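Local structure of NADH kinase POS5, mitochondrial (3AFO) at residues E68-V73 and K163-V168; L150-P155 and E370-N375. The protein phosphorylates NADH to the reductant NADPH, and less readily phosphorylates NAD(+), with ATP in yeast mitochondria, supporting antioxidant defence. All blocks are in the same frame, centred on the assembly; numbering follows the deposited sequence.

Contact 1. Residues E68-V73 and K163-V168; sequences ESYPEV and KVFQEV
The rings of Y70 and F165 meet edge-to-face: F165 turns its CD2-CE2 edge onto one face of the Y70 ring, with centroids 5.0 Å apart and planes at 74°. F165 CE2 sits above the rim of the tyrosine ring, on the side of CD2 and CE2, and the closest carbons are Y70 CE2 and F165 CD2 at 3.6 Å. Seen from F165, the tyrosine arrives near the ring plane, and V73 adds a second group at that edge, its CG2 lying 4.3 Å from F165 CZ. F165 gets there because its CG is anti to the backbone N (chi1 -173°), which carries the ring out from helix 161-169 toward the turn. That turn, a type I from Y70 to V73 closed by V73 N to Y70 O, directly follows helix 53-69 and brings both Y70 and V73 to face the same phenylalanine. Farther out, the tyrosine runs on across Q166, and its OH rests 3.6 Å from Q166 CA. L66 of helix 53-69 and L41 also touch F165. No hydrogen bond crosses between the segments. The packing of this turn on helix 161-169 therefore rests on van der Waals contact and on the weak attraction of aromatic C-H groups for a ring face, with the polar end of the tyrosine at the more exposed margin.

Contact 2. Residues L150-P155 and E370-N375; sequences LGFLSP and ELLGFN. With NAI (1,4-dihydronicotinamide adenine dinucleotide), chain C.
F152 is wedged between the adenine of the bound NADH and two leucines, L371 and L372, near the C-terminal end of helix 363-370. The tight part is on the ligand side and at L372. F152 CB comes to 3.3 Å from NAI C2A, and the ring's CD2 approaches NAI N1A at 3.6 Å. Across the ring, CE1 packs on L372 CG at 3.7 Å, and the two side chains cross nearly at right angles. The ring of F152 reaches the leucines because chi1 of -175° sets CG opposite the backbone N, although CB itself does not point at them. Were F152 replaced by an alanine, CB would remain beside the adenine, but a gap would probably open where the ring lies, leaving L372 and the adenine without their shared neighbour. Toward the more exposed side the contacts lengthen slightly: L371 CD1 lies 3.9 Å from F152 CD1 and 4.0 Å from G151 O, though L371 still buries substantial surface. There F152 O is hydrogen-bonded to a 2-methyl-2,4-pentanediol molecule, probably from the crystallisation liquor. G151 lies beside the ribose, its CA 3.5 Å from NAI O2B, a close approach made without any side chain. L153 turns the other way and lays CD2 3.7 Å from NAI N6A. D124, at the start of helix 124-132, accepts hydrogen bonds from the backbone N of F152 and of L153 and also binds the NADH. Residues 150-155 lie in the loop between strands 142-146 and 156-157, while 370-375 leaves helix 363-370, whose I368 touches F152, and continues to N375, whose ND2 is hydrogen-bonded to T225 OG1 of the second subunit.

Overall arrangement
Contact 1 and contact 2 lie about 28 Å apart, centre to centre, with nearest atoms about 7 Å from each other and no touch. Along the chain their segments alternate: 68-73, 150-155, 163-168, then 370-375. The first three belong to the N-terminal domain with its five-stranded parallel sheet. Contact 1 joins the turn after helix 53-69, just before the outermost strand 74-76, to helix 161-169, which follows the opposite outermost strand, 156-157. Loop 150-155 leads into that same strand 156-157, so a short run of chain serves both contacts. Contact 1 is partly buried packing toward the periphery of the chain, away from the ligand, whereas contact 2 brings the C-terminal tail against the NADH pocket, near the interfaces with neighbouring subunits.

Contact 1. Residues E68-V73 and K163-V168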
loop_
_atom_site.group_PDB
_atom_site.type_symbol
_atom_site.label_atom_id
_atom_site.label_comp_id
_atom_site.label_asym_id
_atom_site.label_seq_id
_atom_site.Cartn_x
_atom_site.Cartn_y
_atom_site.Cartn_z
ATOM N N GLU A 68 20.666 31.850 -36.771
ATOM C CA GLU A 68 20.084 33.111 -37.217
ATOM C C GLU A 68 20.241 34.222 -36.173
ATOM O O GLU A 68 20.599 35.339 -36.518
ATOM C CB GLU A 68 18.608 32.941 -37.585
ATOM C CG GLU A 68 18.366 32.305 -38.957
ATOM C CD GLU A 68 16.894 31.986 -39.224
ATOM O OE1 GLU A 68 16.023 32.380 -38.417
ATOM O OE2 GLU A 68 16.608 31.331 -40.253
ATOM N N SER A 69 19.999 33.909 -34.898
ATOM C CA SER A 69 19.819 34.961 -33.885
ATOM C C SER A 69 20.988 35.200 -32.939
ATOM O O SER A 69 21.077 36.273 -32.342
ATOM C CB SER A 69 18.558 34.705 -33.062
ATOM O OG SER A 69 17.406 35.046 -33.798
ATOM N N TYR A 70 21.848 34.197 -32.779
ATOM C CA TYR A 70 22.986 34.267 -31.867
ATOM C C TYR A 70 24.290 33.862 -32.572
ATOM O O TYR A 70 24.729 32.725 -32.442
ATOM C CB TYR A 70 22.745 33.364 -30.643
ATOM C CG TYR A 70 21.472 33.689 -29.916
ATOM C CD1 TYR A 70 21.444 34.675 -28.926
ATOM C CD2 TYR A 70 20.283 33.031 -30.228
ATOM C CE1 TYR A 70 20.274 34.994 -28.271
ATOM C CE2 TYR A 70 19.100 33.342 -29.575
ATOM C CZ TYR A 70 19.104 34.322 -28.599
ATOM O OH TYR A 70 17.935 34.632 -27.946
ATOM N N PRO A 71 24.918 34.800 -33.319
ATOM C CA PRO A 71 26.174 34.485 -34.018
ATOM C C PRO A 71 27.272 33.914 -33.117
ATOM O O PRO A 71 28.040 33.070 -33.562
ATOM C CB PRO A 71 26.626 35.834 -34.605
ATOM C CG PRO A 71 25.596 36.837 -34.238
ATOM C CD PRO A 71 24.391 36.124 -33.700
ATOM N N GLU A 72 27.336 34.359 -31.864
ATOM C CA GLU A 72 28.360 33.879 -30.923
ATOM C C GLU A 72 28.199 32.399 -30.514
ATOM O O GLU A 72 29.134 31.787 -29.973
ATOM C CB GLU A 72 28.410 34.787 -29.679
ATOM C CG GLU A 72 27.287 34.554 -28.638
ATOM C CD GLU A 72 25.994 35.321 -28.926
ATOM O OE1 GLU A 72 25.699 35.644 -30.102
ATOM O OE2 GLU A 72 25.261 35.598 -27.953
ATOM N N VAL A 73 27.028 31.826 -30.790
ATOM C CA VAL A 73 26.702 30.466 -30.341
ATOM C C VAL A 73 27.294 29.377 -31.228
ATOM O O VAL A 73 27.225 29.446 -32.454
ATOM C CB VAL A 73 25.164 30.276 -30.151
ATOM C CG1 VAL A 73 24.766 28.791 -30.167
ATOM C CG2 VAL A 73 24.718 30.933 -28.857
ATOM N N LYS A 163 11.683 32.223 -26.702
ATOM C CA LYS A 163 11.518 33.009 -25.479
ATOM C C LYS A 163 12.280 32.435 -24.276
ATOM O O LYS A 163 12.835 33.188 -23.473
ATOM C CB LYS A 163 10.032 33.160 -25.156
ATOM C CG LYS A 163 9.149 32.101 -25.813
ATOM C CD LYS A 163 9.161 32.230 -27.338
ATOM C CE LYS A 163 8.775 33.648 -27.756
ATOM N NZ LYS A 163 9.050 33.936 -29.187
ATOM N N VAL A 164 12.312 31.107 -24.166
ATOM C CA VAL A 164 13.011 30.430 -23.065
ATOM C C VAL A 164 14.524 30.543 -23.232
ATOM O O VAL A 164 15.215 30.944 -22.296
ATOM C CB VAL A 164 12.565 28.946 -22.906
ATOM C CG1 VAL A 164 13.413 28.229 -21.859
ATOM C CG2 VAL A 164 11.080 28.869 -22.526
ATOM N N PHE A 165 15.028 30.220 -24.425
ATOM C CA PHE A 165 16.463 30.365 -24.701
ATOM C C PHE A 165 16.962 31.804 -24.480
ATOM O O PHE A 165 18.053 32.005 -23.926
ATOM C CB PHE A 165 16.861 29.836 -26.087
ATOM C CG PHE A 165 18.351 29.833 -26.313
ATOM C CD1 PHE A 165 19.142 28.807 -25.805
ATOM C CD2 PHE A 165 18.969 30.883 -26.997
ATOM C CE1 PHE A 165 20.515 28.819 -25.975
ATOM C CE2 PHE A 165 20.345 30.904 -27.173
ATOM C CZ PHE A 165 21.124 29.870 -26.671
ATOM N N GLN A 166 16.148 32.771 -24.907
ATOM C CA GLN A 166 16.368 34.211 -24.686
ATOM C C GLN A 166 16.635 34.522 -23.202
ATOM O O GLN A 166 17.600 35.204 -22.862
ATOM C CB GLN A 166 15.141 34.995 -25.182
ATOM C CG GLN A 166 15.354 36.488 -25.462
ATOM C CD GLN A 166 14.145 37.137 -26.131
ATOM O OE1 GLN A 166 13.096 37.330 -25.506
ATOM N NE2 GLN A 166 14.291 37.482 -27.408
ATOM N N GLU A 167 15.779 33.995 -22.331
ATOM C CA GLU A 167 15.886 34.202 -20.875
ATOM C C GLU A 167 17.143 33.553 -20.315
ATOM O O GLU A 167 17.818 34.122 -19.441
ATOM C CB GLU A 167 14.648 33.662 -20.141
ATOM C CG GLU A 167 13.342 34.409 -20.444
ATOM C CD GLU A 167 13.469 35.931 -20.302
ATOM O OE1 GLU A 167 13.826 36.416 -19.206
ATOM O OE2 GLU A 167 13.215 36.644 -21.297
ATOM N N VAL A 168 17.459 32.366 -20.833
ATOM C CA VAL A 168 18.603 31.604 -20.373
ATOM C C VAL A 168 19.901 32.345 -20.704
ATOM O O VAL A 168 20.689 32.623 -19.808
ATOM C CB VAL A 168 18.611 30.164 -20.944
ATOM C CG1 VAL A 168 19.942 29.458 -20.645
ATOM C CG2 VAL A 168 17.419 29.343 -20.381
#

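Contact 2. Residues L150-P155 and E370-N375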
loop_
_atom_site.group_PDB
_atom_site.type_symbol
_atom_site.label_atom_id
_atom_site.label_comp_id
_atom_site.label_asym_id
_atom_site.label_seq_id
_atom_site.Cartn_x
_atom_site.Cartn_y
_atom_site.Cartn_z
ATOM N N LEU A 150 4.574 12.740 -23.623
ATOM C CA LEU A 150 4.972 13.449 -22.417
ATOM C C LEU A 150 5.608 12.562 -21.344
ATOM O O LEU A 150 5.240 11.394 -21.166
ATOM C CB LEU A 150 3.805 14.260 -21.844
ATOM C CG LEU A 150 3.497 15.570 -22.584
ATOM C CD1 LEU A 150 2.463 16.378 -21.817
ATOM C CD2 LEU A 150 4.759 16.414 -22.818
ATOM N N GLY A 151 6.598 13.139 -20.673
ATOM C CA GLY A 151 7.223 12.557 -19.498
ATOM C C GLY A 151 6.987 13.537 -18.369
ATOM O O GLY A 151 6.067 14.356 -18.442
ATOM N N PHE A 152 7.820 13.470 -17.339
ATOM C CA PHE A 152 7.633 14.283 -16.151
ATOM C C PHE A 152 8.640 15.429 -16.011
ATOM O O PHE A 152 8.295 16.483 -15.480
ATOM C CB PHE A 152 7.683 13.393 -14.903
ATOM C CG PHE A 152 7.380 14.117 -13.610
ATOM C CD1 PHE A 152 6.065 14.463 -13.275
ATOM C CD2 PHE A 152 8.400 14.435 -12.717
ATOM C CE1 PHE A 152 5.764 15.119 -12.078
ATOM C CE2 PHE A 152 8.122 15.090 -11.510
ATOM C CZ PHE A 152 6.791 15.438 -11.185
ATOM N N LEU A 153 9.869 15.222 -16.489
ATOM C CA LEU A 153 10.993 16.118 -16.142
ATOM C C LEU A 153 11.166 17.384 -16.996
ATOM O O LEU A 153 11.601 18.416 -16.468
ATOM C CB LEU A 153 12.316 15.337 -16.067
ATOM C CG LEU A 153 12.361 14.171 -15.055
ATOM C CD1 LEU A 153 13.647 13.379 -15.189
ATOM C CD2 LEU A 153 12.182 14.656 -13.619
ATOM N N SER A 154 10.858 17.311 -18.292
ATOM C CA SER A 154 11.022 18.469 -19.184
ATOM C C SER A 154 9.952 19.529 -18.929
ATOM O O SER A 154 8.774 19.290 -19.204
ATOM C CB SER A 154 10.979 18.033 -20.652
ATOM O OG SER A 154 11.894 16.980 -20.915
ATOM N N PRO A 155 10.347 20.711 -18.411
ATOM C CA PRO A 155 9.320 21.685 -18.046
ATOM C C PRO A 155 8.771 22.540 -19.205
ATOM O O PRO A 155 7.764 23.219 -19.016
ATOM C CB PRO A 155 10.042 22.603 -17.036
ATOM C CG PRO A 155 11.405 21.993 -16.814
ATOM C CD PRO A 155 11.687 21.200 -18.046
ATOM N N GLU A 370 -0.900 17.832 -12.331
ATOM C CA GLU A 370 -1.354 17.796 -13.729
ATOM C C GLU A 370 -0.815 16.636 -14.555
ATOM O O GLU A 370 -1.514 16.118 -15.431
ATOM C CB GLU A 370 -1.054 19.119 -14.445
ATOM C CG GLU A 370 -1.714 20.329 -13.790
ATOM C CD GLU A 370 -1.626 21.593 -14.635
ATOM O OE1 GLU A 370 -1.067 21.540 -15.754
ATOM O OE2 GLU A 370 -2.125 22.644 -14.175
ATOM N N LEU A 371 0.420 16.231 -14.300
ATOM C CA LEU A 371 1.006 15.141 -15.068
ATOM C C LEU A 371 0.783 13.776 -14.429
ATOM O O LEU A 371 0.545 12.795 -15.134
ATOM C CB LEU A 371 2.504 15.379 -15.285
ATOM C CG LEU A 371 2.865 16.738 -15.895
ATOM C CD1 LEU A 371 4.367 16.936 -15.844
ATOM C CD2 LEU A 371 2.327 16.848 -17.340
ATOM N N LEU A 372 0.874 13.709 -13.103
ATOM C CA LEU A 372 0.747 12.424 -12.400
ATOM C C LEU A 372 -0.660 12.176 -11.845
ATOM O O LEU A 372 -0.982 11.055 -11.455
ATOM C CB LEU A 372 1.788 12.307 -11.280
ATOM C CG LEU A 372 3.270 12.431 -11.651
ATOM C CD1 LEU A 372 4.098 12.190 -10.404
ATOM C CD2 LEU A 372 3.683 11.475 -12.762
ATOM N N GLY A 373 -1.491 13.213 -11.831
ATOM C CA GLY A 373 -2.856 13.105 -11.315
ATOM C C GLY A 373 -2.887 12.866 -9.817
ATOM O O GLY A 373 -3.700 12.065 -9.328
ATOM N N PHE A 374 -1.980 13.532 -9.094
ATOM C CA PHE A 374 -1.889 13.380 -7.645
ATOM C C PHE A 374 -3.216 13.750 -6.997
ATOM O O PHE A 374 -3.800 14.779 -7.335
ATOM C CB PHE A 374 -0.775 14.259 -7.060
ATOM C CG PHE A 374 -0.816 14.373 -5.564
ATOM C CD1 PHE A 374 -0.388 13.315 -4.757
ATOM C CD2 PHE A 374 -1.288 15.532 -4.952
ATOM C CE1 PHE A 374 -0.440 13.418 -3.376
ATOM C CE2 PHE A 374 -1.330 15.645 -3.581
ATOM C CZ PHE A 374 -0.905 14.586 -2.782
ATOM N N ASN A 375 -3.642 12.922 -6.044
ATOM C CA ASN A 375 -4.910 13.064 -5.339
ATOM C C ASN A 375 -6.063 13.532 -6.232
ATOM O O ASN A 375 -6.717 14.523 -5.925
ATOM C CB ASN A 375 -4.782 13.988 -4.115
ATOM C CG ASN A 375 -6.005 13.917 -3.210
ATOM O OD1 ASN A 375 -6.523 12.832 -2.941
ATOM N ND2 ASN A 375 -6.482 15.070 -2.753
HETATM P PA NAI C . 11.444 4.342 -20.138
HETATM O O1A NAI C . 10.792 5.126 -21.239
HETATM O O2A NAI C . 11.426 2.733 -20.339
HETATM O O5B NAI C . 10.727 4.540 -18.762
HETATM C C5B NAI C . 10.410 5.803 -18.425
HETATM C C4B NAI C . 8.972 5.861 -18.055
HETATM O O4B NAI C . 9.101 6.414 -16.718
HETATM C C3B NAI C . 8.518 6.983 -18.982
HETATM O O3B NAI C . 7.090 7.042 -18.991
HETATM C C2B NAI C . 9.119 8.200 -18.277
HETATM O O2B NAI C . 8.396 9.391 -18.560
HETATM C C1B NAI C . 8.909 7.845 -16.805
HETATM N N9A NAI C . 9.921 8.512 -15.938
HETATM C C8A NAI C . 11.252 8.405 -16.009
HETATM N N7A NAI C . 11.805 9.168 -15.051
HETATM C C5A NAI C . 10.820 9.741 -14.358
HETATM C C6A NAI C . 10.765 10.611 -13.267
HETATM N N6A NAI C . 11.873 11.067 -12.649
HETATM N N1A NAI C . 9.551 11.001 -12.830
HETATM C C2A NAI C . 8.430 10.583 -13.399
HETATM N N3A NAI C . 8.450 9.755 -14.434
HETATM C C4A NAI C . 9.623 9.326 -14.933
HETATM O O3 NAI C . 13.053 4.698 -19.942
HETATM P PN NAI C . 13.599 6.195 -19.731
HETATM O O1N NAI C . 12.575 7.187 -20.194
HETATM O O2N NAI C . 14.985 6.150 -20.243
HETATM O O5D NAI C . 13.682 6.406 -18.112
HETATM C C5D NAI C . 14.418 5.504 -17.304
HETATM C C4D NAI C . 13.653 5.240 -16.016
HETATM O O4D NAI C . 12.643 4.254 -16.329
HETATM C C3D NAI C . 14.482 4.528 -14.958
HETATM O O3D NAI C . 15.284 5.462 -14.222
HETATM C C2D NAI C . 13.373 3.911 -14.076
HETATM O O2D NAI C . 13.106 4.773 -12.959
HETATM C C1D NAI C . 12.144 3.903 -15.031
HETATM N N1N NAI C . 11.599 2.536 -15.050
HETATM C C2N NAI C . 10.319 2.355 -14.536
HETATM C C3N NAI C . 9.740 1.098 -14.493
HETATM C C7N NAI C . 8.304 0.971 -13.923
HETATM O O7N NAI C . 7.706 -0.102 -13.886
HETATM N N7N NAI C . 7.773 2.098 -13.494
HETATM C C4N NAI C . 10.460 -0.001 -14.978
HETATM C C5N NAI C . 11.761 0.161 -15.499
HETATM C C6N NAI C . 12.348 1.427 -15.535
#